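Long-range contacts in exosome complex component Rrp42 (Pyrococcus abyssi, PDB 2PO1), which probably serves as a non-catalytic subunit of the archaeal RNA-degrading exosome, contributing to the structuring of the Rrp41 active site: residues D35-E40 and V209-L214; M83-E88 and V139-H144; A159-L164 and L190-I195. All coordinates share one frame; numbering follows the deposited sequence.

Contact 1 (D35-E40 and V209-L214); sequences DYRPIE and VVDPSL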
loop_
_atom_site.group_PDB
_atom_site.type_symbol
_atom_site.label_atom_id
_atom_site.label_comp_id
_atom_site.label_asym_id
_atom_site.label_seq_id
_atom_site.Cartn_x
_atom_site.Cartn_y
_atom_site.Cartn_z
ATOM N N ASP C 35 -35.462 11.506 -20.531
ATOM C CA ASP C 35 -35.997 11.430 -19.190
ATOM C C ASP C 35 -35.029 10.806 -18.203
ATOM O O ASP C 35 -34.385 9.808 -18.508
ATOM C CB ASP C 35 -37.268 10.625 -19.210
ATOM C CG ASP C 35 -38.325 11.286 -20.020
ATOM O OD1 ASP C 35 -38.215 12.502 -20.241
ATOM O OD2 ASP C 35 -39.231 10.606 -20.450
ATOM N N TYR C 36 -34.969 11.404 -17.017
ATOM C CA TYR C 36 -34.355 10.764 -15.854
ATOM C C TYR C 36 -35.321 9.786 -15.293
ATOM O O TYR C 36 -36.521 9.984 -15.425
ATOM C CB TYR C 36 -34.047 11.824 -14.788
ATOM C CG TYR C 36 -32.685 12.355 -15.016
ATOM C CD1 TYR C 36 -32.437 13.218 -16.065
ATOM C CD2 TYR C 36 -31.621 11.944 -14.221
ATOM C CE1 TYR C 36 -31.168 13.687 -16.312
ATOM C CE2 TYR C 36 -30.372 12.417 -14.455
ATOM C CZ TYR C 36 -30.142 13.263 -15.500
ATOM O OH TYR C 36 -28.873 13.712 -15.779
ATOM N N ARG C 37 -34.783 8.784 -14.597
ATOM C CA ARG C 37 -35.590 7.855 -13.825
ATOM C C ARG C 37 -36.095 8.686 -12.687
ATOM O O ARG C 37 -35.587 9.782 -12.498
ATOM C CB ARG C 37 -34.698 6.739 -13.285
ATOM C CG ARG C 37 -34.235 5.778 -14.317
ATOM C CD ARG C 37 -33.073 4.933 -13.780
ATOM N NE ARG C 37 -31.880 5.735 -13.644
ATOM C CZ ARG C 37 -30.718 5.255 -13.184
ATOM N NH1 ARG C 37 -30.647 3.998 -12.751
ATOM N NH2 ARG C 37 -29.632 6.037 -13.135
ATOM N N PRO C 38 -37.052 8.163 -11.883
ATOM C CA PRO C 38 -37.474 9.011 -10.796
ATOM C C PRO C 38 -36.336 9.379 -9.879
ATOM O O PRO C 38 -35.448 8.561 -9.644
ATOM C CB PRO C 38 -38.539 8.161 -10.075
ATOM C CG PRO C 38 -39.052 7.228 -11.106
ATOM C CD PRO C 38 -37.786 6.885 -11.880
ATOM N N ILE C 39 -36.325 10.640 -9.436
ATOM C CA ILE C 39 -35.232 11.153 -8.627
ATOM C C ILE C 39 -35.769 11.361 -7.244
ATOM O O ILE C 39 -36.870 11.886 -7.070
ATOM C CB ILE C 39 -34.685 12.467 -9.170
ATOM C CG1 ILE C 39 -33.954 12.216 -10.499
ATOM C CG2 ILE C 39 -33.612 13.016 -8.211
ATOM C CD1 ILE C 39 -33.727 13.505 -11.346
ATOM N N GLU C 40 -35.004 10.940 -6.257
ATOM C CA GLU C 40 -35.303 11.248 -4.862
ATOM C C GLU C 40 -34.077 11.921 -4.297
ATOM O O GLU C 40 -33.012 11.365 -4.384
ATOM C CB GLU C 40 -35.560 9.967 -4.058
ATOM C CG GLU C 40 -36.977 9.442 -4.064
ATOM C CD GLU C 40 -37.169 8.220 -3.110
ATOM O OE1 GLU C 40 -37.668 7.163 -3.582
ATOM O OE2 GLU C 40 -36.809 8.310 -1.903
ATOM N N VAL C 209 -29.046 8.871 -24.847
ATOM C CA VAL C 209 -30.158 8.643 -23.955
ATOM C C VAL C 209 -29.634 9.164 -22.607
ATOM O O VAL C 209 -28.529 8.779 -22.145
ATOM C CB VAL C 209 -30.388 7.139 -24.044
ATOM C CG1 VAL C 209 -29.755 6.279 -22.889
ATOM C CG2 VAL C 209 -31.700 6.722 -24.613
ATOM N N VAL C 210 -30.375 10.065 -21.990
ATOM C CA VAL C 210 -29.909 10.644 -20.750
ATOM C C VAL C 210 -30.213 9.693 -19.590
ATOM O O VAL C 210 -31.159 8.876 -19.641
ATOM C CB VAL C 210 -30.536 12.019 -20.490
ATOM C CG1 VAL C 210 -31.940 11.845 -20.110
ATOM C CG2 VAL C 210 -29.828 12.695 -19.310
ATOM N N ASP C 211 -29.380 9.796 -18.558
ATOM C CA ASP C 211 -29.522 9.006 -17.339
ATOM C C ASP C 211 -29.649 7.520 -17.649
ATOM O O ASP C 211 -30.696 6.938 -17.387
ATOM C CB ASP C 211 -30.716 9.476 -16.537
ATOM C CG ASP C 211 -30.882 8.734 -15.235
ATOM O OD1 ASP C 211 -32.051 8.570 -14.837
ATOM O OD2 ASP C 211 -29.869 8.333 -14.611
ATOM N N PRO C 212 -28.541 6.892 -18.115
ATOM C CA PRO C 212 -28.533 5.502 -18.548
ATOM C C PRO C 212 -28.620 4.659 -17.294
ATOM O O PRO C 212 -27.968 4.984 -16.327
ATOM C CB PRO C 212 -27.130 5.345 -19.207
ATOM C CG PRO C 212 -26.274 6.346 -18.566
ATOM C CD PRO C 212 -27.199 7.509 -18.207
ATOM N N SER C 213 -29.481 3.670 -17.271
ATOM C CA SER C 213 -29.517 2.695 -16.175
ATOM C C SER C 213 -28.337 1.761 -16.411
ATOM O O SER C 213 -27.680 1.829 -17.449
ATOM C CB SER C 213 -30.767 1.856 -16.277
ATOM O OG SER C 213 -30.769 1.161 -17.528
ATOM N N LEU C 214 -28.105 0.848 -15.478
ATOM C CA LEU C 214 -26.989 -0.092 -15.581
ATOM C C LEU C 214 -27.147 -0.913 -16.840
ATOM O O LEU C 214 -26.188 -1.097 -17.592
ATOM C CB LEU C 214 -27.026 -1.019 -14.398
ATOM C CG LEU C 214 -25.787 -1.466 -13.668
ATOM C CD1 LEU C 214 -26.193 -2.777 -12.997
ATOM C CD2 LEU C 214 -24.567 -1.534 -14.572
#
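Arg37 and Asp211 carry the polar part of this contact through three hydrogen bonds, two of them belonging to a salt bridge. Arg37 approaches side-on: NE donates to Asp211 OD1 at 3.1 Å, while NH2 reaches Asp211 OD2 at 2.7 Å. Both acceptors lie near the guanidinium plane, yet the carboxylate is turned 45° against it, and NE meets OD1 from above the carboxylate plane. The third bond is from the backbone: Arg37 N reaches Asp211 OD1 at 2.8 Å, nearly straight, so this one oxygen accepts both from the main chain and from the side chain of the same arginine. Asp211 CG stands anti to its backbone N (chi1 -178°), which carries the carboxylate across to Arg37.

The aromatic part rests on Tyr36. Asp211 CB sits over one face of its ring, offset toward the rim, in a CH-pi contact 3.6 Å from the ring centroid. The carboxylate continues the overlap, its plane 15° from that of the ring and Asp211 CG 3.4 Å from Tyr36 CD2. An apolar touch follows where Val210 CG2 comes obliquely to Tyr36 CE1 at 3.4 Å. The phenol OH is hydrogen-bonded to Asp154.

Further partners tie this junction to the RNase PH fold, joining the lead-in to strand 39-43 with the end of strand 207-210, in different sheets. Arg37 NH1 and NH2 also donate to the carbonyls of Asp149 and Gly150, and Asp211 OD1 forms a second salt bridge with Arg31.

Two arginines around one buried carboxylate would favour its ionised form, and the paired bonds from NE and NH2, with those to Asp149 O and Gly150 O, are likely to hold the guanidinium against turning.

Contact 2 (M83-E88 and V139-H144); sequences MTTNVE and VFIDVH. With nucleotides of chain A.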
loop_
_atom_site.group_PDB
_atom_site.type_symbol
_atom_site.label_atom_id
_atom_site.label_comp_id
_atom_site.label_asym_id
_atom_site.label_seq_id
_atom_site.Cartn_x
_atom_site.Cartn_y
_atom_site.Cartn_z
ATOM N N MET C 83 -11.021 21.902 -0.617
ATOM C CA MET C 83 -12.076 20.970 -0.891
ATOM C C MET C 83 -11.488 19.722 -1.504
ATOM O O MET C 83 -10.638 19.750 -2.445
ATOM C CB MET C 83 -13.103 21.619 -1.835
ATOM C CG MET C 83 -14.314 20.744 -2.129
ATOM S SD MET C 83 -15.214 21.520 -3.510
ATOM C CE MET C 83 -14.652 20.550 -4.905
ATOM N N THR C 84 -11.992 18.598 -1.042
ATOM C CA THR C 84 -11.533 17.349 -1.542
ATOM C C THR C 84 -12.688 16.369 -1.689
ATOM O O THR C 84 -13.594 16.321 -0.851
ATOM C CB THR C 84 -10.363 16.813 -0.622
ATOM O OG1 THR C 84 -9.862 15.623 -1.189
ATOM C CG2 THR C 84 -10.858 16.516 0.747
ATOM N N THR C 85 -12.682 15.634 -2.806
ATOM C CA THR C 85 -13.772 14.772 -3.189
ATOM C C THR C 85 -13.281 13.384 -3.306
ATOM O O THR C 85 -12.228 13.124 -3.940
ATOM C CB THR C 85 -14.323 15.278 -4.542
ATOM O OG1 THR C 85 -14.575 16.671 -4.403
ATOM C CG2 THR C 85 -15.604 14.581 -4.929
ATOM N N ASN C 86 -13.953 12.489 -2.585
ATOM C CA ASN C 86 -13.640 11.081 -2.643
ATOM C C ASN C 86 -14.878 10.323 -2.892
ATOM O O ASN C 86 -15.927 10.603 -2.288
ATOM C CB ASN C 86 -12.974 10.549 -1.355
ATOM C CG ASN C 86 -12.480 9.141 -1.514
ATOM O OD1 ASN C 86 -12.979 8.194 -0.856
ATOM N ND2 ASN C 86 -11.451 8.969 -2.332
ATOM N N VAL C 87 -14.783 9.330 -3.794
ATOM C CA VAL C 87 -15.929 8.442 -4.070
ATOM C C VAL C 87 -15.480 7.051 -3.654
ATOM O O VAL C 87 -14.448 6.564 -4.114
ATOM C CB VAL C 87 -16.193 8.440 -5.540
ATOM C CG1 VAL C 87 -17.138 7.296 -5.911
ATOM C CG2 VAL C 87 -16.786 9.813 -5.958
ATOM N N GLU C 88 -16.244 6.458 -2.755
ATOM C CA GLU C 88 -16.165 5.084 -2.405
ATOM C C GLU C 88 -17.257 4.303 -3.131
ATOM O O GLU C 88 -18.484 4.530 -2.976
ATOM C CB GLU C 88 -16.319 4.933 -0.912
ATOM C CG GLU C 88 -15.216 5.639 -0.110
ATOM C CD GLU C 88 -13.860 4.981 -0.319
ATOM O OE1 GLU C 88 -12.901 5.643 -0.758
ATOM O OE2 GLU C 88 -13.780 3.777 -0.110
ATOM N N VAL C 139 -12.997 21.084 3.489
ATOM C CA VAL C 139 -14.276 20.447 3.221
ATOM C C VAL C 139 -14.051 19.138 2.491
ATOM O O VAL C 139 -13.511 19.122 1.362
ATOM C CB VAL C 139 -15.203 21.394 2.384
ATOM C CG1 VAL C 139 -16.508 20.682 2.011
ATOM C CG2 VAL C 139 -15.519 22.640 3.185
ATOM N N PHE C 140 -14.408 18.056 3.162
ATOM C CA PHE C 140 -14.422 16.716 2.574
ATOM C C PHE C 140 -15.801 16.349 2.008
ATOM O O PHE C 140 -16.824 16.307 2.728
ATOM C CB PHE C 140 -14.005 15.653 3.617
ATOM C CG PHE C 140 -12.669 15.857 4.181
ATOM C CD1 PHE C 140 -12.493 16.643 5.306
ATOM C CD2 PHE C 140 -11.554 15.245 3.610
ATOM C CE1 PHE C 140 -11.206 16.818 5.848
ATOM C CE2 PHE C 140 -10.268 15.434 4.156
ATOM C CZ PHE C 140 -10.107 16.200 5.267
ATOM N N ILE C 141 -15.823 16.106 0.709
ATOM C CA ILE C 141 -16.993 15.641 0.055
ATOM C C ILE C 141 -16.779 14.135 -0.040
ATOM O O ILE C 141 -15.921 13.665 -0.788
ATOM C CB ILE C 141 -17.186 16.214 -1.322
ATOM C CG1 ILE C 141 -17.139 17.735 -1.259
ATOM C CG2 ILE C 141 -18.486 15.661 -1.901
ATOM C CD1 ILE C 141 -17.341 18.383 -2.590
ATOM N N ASP C 142 -17.487 13.398 0.810
ATOM C CA ASP C 142 -17.241 11.967 0.866
ATOM C C ASP C 142 -18.471 11.287 0.276
ATOM O O ASP C 142 -19.630 11.448 0.773
ATOM C CB ASP C 142 -16.913 11.486 2.269
ATOM C CG ASP C 142 -15.531 11.818 2.672
ATOM O OD1 ASP C 142 -15.381 12.537 3.687
ATOM O OD2 ASP C 142 -14.571 11.459 1.945
ATOM N N VAL C 143 -18.230 10.561 -0.805
ATOM C CA VAL C 143 -19.331 10.027 -1.614
ATOM C C VAL C 143 -19.273 8.547 -1.366
ATOM O O VAL C 143 -18.225 7.904 -1.643
ATOM C CB VAL C 143 -19.148 10.186 -3.110
ATOM C CG1 VAL C 143 -20.342 9.486 -3.833
ATOM C CG2 VAL C 143 -18.973 11.688 -3.521
ATOM N N HIS C 144 -20.364 8.041 -0.787
ATOM C CA HIS C 144 -20.547 6.662 -0.523
ATOM C C HIS C 144 -21.618 6.129 -1.480
ATOM O O HIS C 144 -22.851 6.359 -1.283
ATOM C CB HIS C 144 -21.017 6.506 0.925
ATOM C CG HIS C 144 -20.273 5.469 1.682
ATOM N ND1 HIS C 144 -18.913 5.529 1.861
ATOM C CD2 HIS C 144 -20.700 4.394 2.390
ATOM C CE1 HIS C 144 -18.521 4.487 2.571
ATOM N NE2 HIS C 144 -19.593 3.817 2.947
ATOM P P A A 4 -5.888 -3.079 1.591
ATOM O OP1 A A 4 -5.726 -4.494 2.009
ATOM O OP2 A A 4 -5.474 -2.663 0.220
ATOM O "O5'" A A 4 -5.028 -2.200 2.641
ATOM C "C5'" A A 4 -5.334 -0.835 2.995
ATOM C "C4'" A A 4 -4.692 0.190 2.062
ATOM O "O4'" A A 4 -5.314 0.183 0.735
ATOM C "C3'" A A 4 -4.749 1.629 2.583
ATOM O "O3'" A A 4 -3.425 2.105 2.874
ATOM C "C2'" A A 4 -5.408 2.433 1.447
ATOM O "O2'" A A 4 -4.457 3.233 0.758
ATOM C "C1'" A A 4 -6.062 1.378 0.527
ATOM N N9 A A 4 -7.517 1.119 0.761
ATOM C C8 A A 4 -8.123 -0.076 1.297
ATOM N N7 A A 4 -9.434 -0.065 1.427
ATOM C C5 A A 4 -9.730 1.249 0.929
ATOM C C6 A A 4 -10.967 1.917 0.778
ATOM N N6 A A 4 -12.127 1.287 1.137
ATOM N N1 A A 4 -10.927 3.230 0.228
ATOM C C2 A A 4 -9.748 3.835 -0.118
ATOM N N3 A A 4 -8.523 3.315 -0.013
ATOM C C4 A A 4 -8.578 2.002 0.517
ATOM P P A A 7 -4.393 13.766 -1.472
ATOM O OP1 A A 7 -4.692 12.306 -1.415
ATOM O OP2 A A 7 -2.999 14.258 -1.280
ATOM O "O5'" A A 7 -5.038 14.232 -2.884
ATOM C "C5'" A A 7 -6.497 14.296 -3.000
ATOM C "C4'" A A 7 -7.095 15.674 -3.315
ATOM O "O4'" A A 7 -6.709 16.741 -2.391
ATOM C "C3'" A A 7 -6.722 16.243 -4.690
ATOM O "O3'" A A 7 -7.463 15.597 -5.696
ATOM C "C2'" A A 7 -7.167 17.696 -4.510
ATOM O "O2'" A A 7 -8.569 17.872 -4.519
ATOM C "C1'" A A 7 -6.598 17.969 -3.117
ATOM N N9 A A 7 -5.212 18.490 -3.167
ATOM C C8 A A 7 -4.058 17.848 -2.786
ATOM N N7 A A 7 -2.967 18.557 -2.941
ATOM C C5 A A 7 -3.419 19.759 -3.471
ATOM C C6 A A 7 -2.753 20.951 -3.846
ATOM N N6 A A 7 -1.434 21.111 -3.746
ATOM N N1 A A 7 -3.492 21.974 -4.339
ATOM C C2 A A 7 -4.827 21.817 -4.434
ATOM N N3 A A 7 -5.574 20.752 -4.102
ATOM C C4 A A 7 -4.803 19.738 -3.624
#
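Met83 with Val139 and Glu88 with His144 mark the ends of a parallel strand pair whose 83-88 member meets a different nucleotide of the bound RNA at each end. Glu88 OE2 accepts from N6 of A4 of chain A at 3.2 Å, and Met83 O takes a weak bond from O2' of A7 of chain A. Strand 82-89 lies at the edge of the chain's five-stranded mixed sheet in this RNase PH fold. Evidence for the register is direct: six bridges run from the first of these pairs to the last, and the segment axes are 12° apart at 4.7 Å.

Five backbone hydrogen bonds close the ladder. Thr84, Asn86 and Glu88 donate to the carbonyls of Val139, Ile141 and Val143, while Ile141 and Val143 donate back to those of Thr84 and Asn86.

On one face Met83, Thr85, Val87, Val139, Ile141 and Val143 turn toward helices 104-118 and 152-166. Ile141 CD1 lies 3.9 Å from Met83 CG, while Val87 CG2 runs alongside Val143 and reaches its CB at 3.7 Å. Thr85 OG1 is hydrogen-bonded to Asp114 of helix 104-118.

The other face looks to RNA and neighbouring subunits. Here Asp142 OD2 forms a salt bridge with a basic side chain of another protein chain, and His144 NE2 a hydrogen bond with an acidic one. Thr84 OG1, anti to its backbone N (chi1 -176°), comes near the sugar of A7 of chain A, and its CG2 meets the Phe140 ring obliquely, 3.2 Å from CD2.

Contact 3 (A159-L164 and L190-I195); sequences AAIAAL and LPVEKI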
loop_
_atom_site.group_PDB
_atom_site.type_symbol
_atom_site.label_atom_id
_atom_site.label_comp_id
_atom_site.label_asym_id
_atom_site.label_seq_id
_atom_site.Cartn_x
_atom_site.Cartn_y
_atom_site.Cartn_z
ATOM N N ALA C 159 -26.032 14.552 -5.497
ATOM C CA ALA C 159 -25.822 14.371 -4.049
ATOM C C ALA C 159 -24.769 15.318 -3.501
ATOM O O ALA C 159 -24.923 15.801 -2.398
ATOM C CB ALA C 159 -25.448 12.952 -3.741
ATOM N N ALA C 160 -23.695 15.572 -4.270
ATOM C CA ALA C 160 -22.537 16.330 -3.747
ATOM C C ALA C 160 -22.975 17.762 -3.575
ATOM O O ALA C 160 -22.825 18.345 -2.503
ATOM C CB ALA C 160 -21.306 16.230 -4.663
ATOM N N ILE C 161 -23.606 18.326 -4.597
ATOM C CA ILE C 161 -23.976 19.701 -4.478
ATOM C C ILE C 161 -25.145 19.851 -3.499
ATOM O O ILE C 161 -25.260 20.876 -2.795
ATOM C CB ILE C 161 -24.261 20.385 -5.857
ATOM C CG1 ILE C 161 -24.330 21.912 -5.675
ATOM C CG2 ILE C 161 -25.476 19.826 -6.488
ATOM C CD1 ILE C 161 -22.880 22.482 -5.384
ATOM N N ALA C 162 -26.014 18.856 -3.447
ATOM C CA ALA C 162 -27.128 18.968 -2.503
ATOM C C ALA C 162 -26.578 18.881 -1.085
ATOM O O ALA C 162 -27.072 19.540 -0.180
ATOM C CB ALA C 162 -28.208 17.882 -2.771
ATOM N N ALA C 163 -25.539 18.076 -0.867
ATOM C CA ALA C 163 -25.005 17.919 0.487
ATOM C C ALA C 163 -24.305 19.244 0.882
ATOM O O ALA C 163 -24.460 19.754 1.994
ATOM C CB ALA C 163 -24.052 16.741 0.537
ATOM N N LEU C 164 -23.594 19.858 -0.068
ATOM C CA LEU C 164 -22.897 21.148 0.181
ATOM C C LEU C 164 -23.894 22.264 0.496
ATOM O O LEU C 164 -23.679 23.117 1.393
ATOM C CB LEU C 164 -22.067 21.475 -1.061
ATOM C CG LEU C 164 -20.795 20.671 -1.167
ATOM C CD1 LEU C 164 -20.261 20.939 -2.529
ATOM C CD2 LEU C 164 -19.805 21.215 -0.135
ATOM N N LEU C 190 -22.127 26.843 4.003
ATOM C CA LEU C 190 -20.812 26.901 3.363
ATOM C C LEU C 190 -21.010 27.946 2.263
ATOM O O LEU C 190 -22.154 28.282 1.959
ATOM C CB LEU C 190 -20.502 25.519 2.804
ATOM C CG LEU C 190 -19.251 24.675 3.107
ATOM C CD1 LEU C 190 -18.395 25.088 4.243
ATOM C CD2 LEU C 190 -19.596 23.131 3.064
ATOM N N PRO C 191 -19.925 28.552 1.743
ATOM C CA PRO C 191 -20.293 29.548 0.731
ATOM C C PRO C 191 -20.592 28.869 -0.599
ATOM O O PRO C 191 -19.720 28.807 -1.466
ATOM C CB PRO C 191 -19.058 30.455 0.674
ATOM C CG PRO C 191 -17.912 29.559 1.102
ATOM C CD PRO C 191 -18.472 28.533 2.030
ATOM N N VAL C 192 -21.804 28.319 -0.731
ATOM C CA VAL C 192 -22.188 27.631 -1.948
ATOM C C VAL C 192 -22.898 28.637 -2.846
ATOM O O VAL C 192 -23.968 29.172 -2.517
ATOM C CB VAL C 192 -23.108 26.410 -1.719
ATOM C CG1 VAL C 192 -23.305 25.667 -3.028
ATOM C CG2 VAL C 192 -22.534 25.454 -0.666
ATOM N N GLU C 193 -22.306 28.890 -3.996
ATOM C CA GLU C 193 -22.777 29.981 -4.818
ATOM C C GLU C 193 -23.328 29.591 -6.156
ATOM O O GLU C 193 -24.023 30.362 -6.783
ATOM C CB GLU C 193 -21.644 30.933 -4.980
ATOM C CG GLU C 193 -21.186 31.325 -3.629
ATOM C CD GLU C 193 -20.159 32.394 -3.653
ATOM O OE1 GLU C 193 -19.554 32.591 -4.716
ATOM O OE2 GLU C 193 -19.956 33.017 -2.594
ATOM N N LYS C 194 -23.067 28.364 -6.586
ATOM C CA LYS C 194 -23.587 27.908 -7.859
ATOM C C LYS C 194 -24.088 26.511 -7.621
ATOM O O LYS C 194 -23.737 25.888 -6.610
ATOM C CB LYS C 194 -22.484 27.981 -8.918
ATOM C CG LYS C 194 -22.568 29.282 -9.708
ATOM C CD LYS C 194 -21.248 29.618 -10.336
ATOM C CE LYS C 194 -20.956 31.128 -10.206
ATOM N NZ LYS C 194 -19.538 31.151 -9.604
ATOM N N ILE C 195 -24.945 26.021 -8.514
ATOM C CA ILE C 195 -25.434 24.655 -8.375
ATOM C C ILE C 195 -25.164 23.797 -9.614
ATOM O O ILE C 195 -26.087 23.458 -10.325
ATOM C CB ILE C 195 -26.933 24.578 -7.926
ATOM C CG1 ILE C 195 -27.123 25.339 -6.642
ATOM C CG2 ILE C 195 -27.377 23.105 -7.677
ATOM C CD1 ILE C 195 -28.522 25.865 -6.494
HETATM O O HOH W 1 -23.826 25.163 3.001
#
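Ile161 packs on Ile195 and Val192, and Leu164 on Val192 and Leu190, so that one turn of helix 152-166 meets the irregular segment 190-195 almost wholly through hydrocarbon. The close packing starts at Ile161, whose CG1 stands anti to the backbone N (chi1 -167°) and reaches Ile195 CG2 at 3.8 Å; the two side chains cross at about a right angle. Beyond CG1, Ile161 CD1 comes to Val192 CG1 at 4.0 Å and also covers Lys194 O, a buried carbonyl for which the model offers no partner. Replacing Ile161 by an alanine would probably open a gap between Val192 and Ile195, since the branches that touch both residues would be gone.

Val192 is the residue that meets both helical side chains. Its CG2 presses against Leu164 O at 3.3 Å and lies 4.0 Å from Leu164 CB. One further apolar pair, Leu164 CD2 with Leu190 CD2 at 3.7 Å, takes the contact toward strand 135-147. At this Leu190 end a water also bridges the two backbones: it donates to Leu164 O and accepts from Leu190 N, its oxygen 2.6 Å from each.

In the fold this is a connection between strands 186-189 and 197-204 laid over a helix that itself packs on the five-stranded sheet. Pro191 sits at the centre of an inverse gamma turn, its CB directed away from the helix.

The outward side is looser. Glu193 and Lys194 are partly exposed, and their polar ends serve other partners: Glu193 forms a salt bridge with Lys127, while Lys194 NZ is hydrogen-bonded to Ser120 O.

Contacts 2 and 3 adjoin, their centres 13 Å apart, where helix 152-166, next after strand 135-147 in the chain, packs back on that strand: Ile141 CD1 lies 3.9 Å from Leu164 CD1, and Val139 packs on both Leu164 and Leu190. Contact 1 is remote, 23 Å from contact 2 and 21 Å from contact 3 between centres, and touches neither. It shares the five-stranded sheet with contact 2, reaching the opposite edge strand. Along the chain contact 1 encloses the other two, which come in series. One sheet thus has RNA and neighbouring subunits at contact 2, a helical layer at contact 3, and at contact 1 a salt-bridged junction between the lead-in to strand 39-43 and the turn after strand 207-210.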